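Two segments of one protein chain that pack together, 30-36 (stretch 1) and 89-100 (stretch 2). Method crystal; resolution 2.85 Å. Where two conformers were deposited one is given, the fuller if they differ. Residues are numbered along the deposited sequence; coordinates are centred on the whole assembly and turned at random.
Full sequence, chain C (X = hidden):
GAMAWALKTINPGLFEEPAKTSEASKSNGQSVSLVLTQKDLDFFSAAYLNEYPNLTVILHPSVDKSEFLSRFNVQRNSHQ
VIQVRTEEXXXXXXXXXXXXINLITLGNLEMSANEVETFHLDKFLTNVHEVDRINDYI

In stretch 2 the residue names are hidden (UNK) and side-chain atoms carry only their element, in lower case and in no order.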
# COMPACT_ATOMS: atom_id res chain seq x y z
N GLN C 30 6.92 16.36 -9.75
CA GLN C 30 8.38 16.50 -9.80
C GLN C 30 8.96 15.58 -8.71
O GLN C 30 9.46 16.08 -7.68
CB GLN C 30 8.73 18.02 -9.56
CG GLN C 30 10.20 18.47 -9.57
CD GLN C 30 10.53 19.55 -8.51
OE1 GLN C 30 11.70 19.92 -8.29
NE2 GLN C 30 9.50 20.05 -7.86
N SER C 31 8.91 14.25 -8.88
CA SER C 31 9.02 13.29 -7.71
C SER C 31 10.39 13.15 -7.07
O SER C 31 11.29 12.73 -7.74
CB SER C 31 8.58 11.88 -8.15
OG SER C 31 7.18 11.82 -8.31
N VAL C 32 10.56 13.48 -5.80
CA VAL C 32 11.88 13.45 -5.18
C VAL C 32 11.81 12.73 -3.83
O VAL C 32 10.91 12.98 -3.00
CB VAL C 32 12.45 14.90 -4.98
CG1 VAL C 32 13.87 14.90 -4.35
CG2 VAL C 32 12.35 15.71 -6.26
N SER C 33 12.77 11.82 -3.64
CA SER C 33 12.97 11.18 -2.34
C SER C 33 14.16 11.85 -1.67
O SER C 33 15.25 11.89 -2.24
CB SER C 33 13.20 9.65 -2.46
OG SER C 33 12.00 8.94 -2.78
N LEU C 34 13.98 12.35 -0.46
CA LEU C 34 15.05 13.06 0.20
C LEU C 34 15.46 12.35 1.45
O LEU C 34 14.66 12.27 2.38
CB LEU C 34 14.57 14.49 0.54
CG LEU C 34 15.52 15.43 1.29
CD1 LEU C 34 16.86 15.51 0.56
CD2 LEU C 34 14.86 16.79 1.44
N VAL C 35 16.67 11.83 1.52
CA VAL C 35 17.07 11.16 2.75
C VAL C 35 17.99 12.05 3.53
O VAL C 35 19.06 12.48 3.02
CB VAL C 35 17.60 9.67 2.60
CG1 VAL C 35 17.10 9.03 1.31
CG2 VAL C 35 19.13 9.52 2.70
N LEU C 36 17.56 12.30 4.76
CA LEU C 36 18.22 13.20 5.70
C LEU C 36 18.83 12.42 6.86
O LEU C 36 18.12 11.85 7.67
CB LEU C 36 17.23 14.24 6.24
CG LEU C 36 16.49 15.09 5.19
CD1 LEU C 36 15.40 15.95 5.83
CD2 LEU C 36 17.47 15.92 4.38
N UNK C 89 17.24 -0.31 5.69
CA UNK C 89 15.86 0.03 5.37
C UNK C 89 15.72 1.20 4.42
O UNK C 89 14.75 1.25 3.66
o UNK C 89 15.36 -0.62 7.60
c UNK C 89 15.06 0.34 6.63
N UNK C 90 16.68 2.15 4.48
CA UNK C 90 16.65 3.34 3.62
C UNK C 90 16.44 2.90 2.18
O UNK C 90 15.47 3.30 1.54
c UNK C 90 19.41 5.25 5.53
c UNK C 90 18.01 5.28 2.67
c UNK C 90 17.93 4.20 3.75
c UNK C 90 17.98 4.87 5.13
N UNK C 91 17.32 2.01 1.73
CA UNK C 91 17.37 1.58 0.33
C UNK C 91 16.09 0.86 -0.06
O UNK C 91 15.59 1.05 -1.16
c UNK C 91 21.65 2.90 0.39
c UNK C 91 18.59 0.70 0.06
c UNK C 91 22.24 2.41 1.54
c UNK C 91 20.48 2.35 -0.08
c UNK C 91 20.46 0.79 1.75
c UNK C 91 21.65 1.35 2.23
c UNK C 91 19.87 1.29 0.58
N UNK C 92 15.52 0.08 0.85
CA UNK C 92 14.24 -0.55 0.56
C UNK C 92 13.14 0.48 0.43
O UNK C 92 12.28 0.37 -0.45
n UNK C 92 15.55 -2.99 2.93
c UNK C 92 16.47 -3.90 2.71
c UNK C 92 13.88 -1.63 1.61
c UNK C 92 14.94 -2.68 1.73
n UNK C 92 16.48 -4.19 1.42
c UNK C 92 15.55 -3.43 0.78
N UNK C 93 13.18 1.48 1.30
CA UNK C 93 12.20 2.55 1.23
C UNK C 93 12.33 3.35 -0.08
O UNK C 93 11.33 3.67 -0.72
c UNK C 93 12.27 3.47 2.47
c UNK C 93 11.30 4.64 2.32
c UNK C 93 11.96 2.69 3.74
N UNK C 94 13.56 3.63 -0.48
CA UNK C 94 13.80 4.33 -1.74
C UNK C 94 13.26 3.52 -2.92
O UNK C 94 12.54 4.06 -3.77
c UNK C 94 15.92 5.68 -1.06
c UNK C 94 15.30 4.60 -1.94
c UNK C 94 17.41 5.83 -1.30
c UNK C 94 15.19 6.99 -1.33
N UNK C 95 13.62 2.24 -2.93
CA UNK C 95 13.20 1.29 -3.99
C UNK C 95 11.72 1.06 -3.99
O UNK C 95 11.14 0.92 -5.05
c UNK C 95 15.38 0.01 -4.22
c UNK C 95 16.27 -0.93 -3.42
c UNK C 95 15.86 -2.38 -3.57
c UNK C 95 13.91 -0.05 -3.84
n UNK C 95 16.21 -2.93 -4.90
N UNK C 96 11.10 1.05 -2.82
CA UNK C 96 9.65 0.95 -2.77
C UNK C 96 9.04 2.21 -3.33
O UNK C 96 8.09 2.09 -4.11
c UNK C 96 6.78 0.04 -2.26
n UNK C 96 5.72 0.67 -2.75
o UNK C 96 7.09 -1.08 -2.62
c UNK C 96 9.11 0.66 -1.37
c UNK C 96 7.58 0.76 -1.21
N UNK C 97 9.56 3.40 -2.95
CA UNK C 97 8.98 4.68 -3.39
C UNK C 97 9.16 4.89 -4.88
O UNK C 97 8.22 5.29 -5.57
c UNK C 97 7.57 6.88 -1.31
c UNK C 97 9.85 6.89 -0.30
c UNK C 97 8.90 6.15 -1.22
c UNK C 97 9.53 5.90 -2.61
N UNK C 98 10.36 4.57 -5.37
CA UNK C 98 10.77 4.80 -6.77
C UNK C 98 10.56 6.24 -7.26
O UNK C 98 9.93 6.45 -8.30
o UNK C 98 10.40 2.54 -7.34
c UNK C 98 10.06 3.83 -7.71
N UNK C 99 11.10 7.21 -6.53
CA UNK C 99 10.97 8.59 -6.97
C UNK C 99 11.88 8.83 -8.18
O UNK C 99 12.91 8.17 -8.36
c UNK C 99 11.29 9.55 -5.84
o UNK C 99 10.26 9.50 -4.88
N UNK C 100 11.46 9.76 -9.04
CA UNK C 100 12.24 10.21 -10.21
C UNK C 100 13.63 10.73 -9.82
O UNK C 100 14.58 10.54 -10.58
o UNK C 100 9.44 10.20 -11.10
n UNK C 100 10.06 11.42 -12.82
c UNK C 100 10.25 10.93 -11.62
c UNK C 100 11.53 11.36 -10.92

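Position 89 carries one carbon followed by one oxygen, well away from stretch 1; it is Ser89. At position 90 four carbons fork at the first, one arm being two carbons long, and the short arm lies 4.1 Å from CG1 of Val35. This is Ile90, and the methyl in question is CG2. Position 91 has one carbon and then a ring of six carbons, out of reach of the strand: Phe91. Position 92 also bears a ring, five-membered with three carbons and two nitrogens, and likewise makes no contact; it is His92. At position 93 one carbon carries two others, again without a partner on stretch 1; it is Val93.

At position 94 four carbons fork at the second. The CA-to-CB bond points sideways, yet the end of the chain comes nearer, and one terminal carbon reaches both Ser33 and Val35. The residue is Leu94, with CD2 at 3.5 Å from Ser33 CB and 3.8 Å from Val35 CG1. Position 95 has four carbons in a row ending in nitrogen and stays clear of the strand: Lys95. Position 96 has three carbons, the third bearing an oxygen and a nitrogen, and is also out of reach; it is Gln96. At position 97 four carbons again fork at the second, and one terminal carbon lies 3.9 Å from Ser33 OG; this is Leu97, and the carbon is CD1.

Position 98 has one carbon and one oxygen; its CA-to-CB bond points away from stretch 1, and the side chain makes no contact there. It is Ser98, the first residue to leave helical geometry, with positive phi; its OG donates a hydrogen bond to Lys95 O at 2.9 Å. Position 99 has the same two atoms, but here the oxygen approaches Ser33. This is Ser99, and its OG is hydrogen-bonded to Ser33 OG at 2.8 Å. Position 100 has two carbons, the second carrying an oxygen and a nitrogen, and that oxygen lies 3.5 Å from Ser31 CB; it is Asn100.

The helix runs nearly antiparallel to strand 32-36, their axes 9.8 Å apart at closest approach. Alternation turns Ser33 and Val35 toward stretch 2, while Val32 and Leu34 point away. Val35 packs against Ile90 and Leu94, one helical turn apart, in apolar contact. Ser33 lies where the chain leaves the helix, and its buried hydroxyl finds a polar partner in Ser99. Beyond it, Ser31 meets Asn100, but the 3.2 Å approach of Ser31 O to Asn100 N has too poor an angle for a hydrogen bond.

Stretch 2 (89-100) SIFHVLKQLSSN
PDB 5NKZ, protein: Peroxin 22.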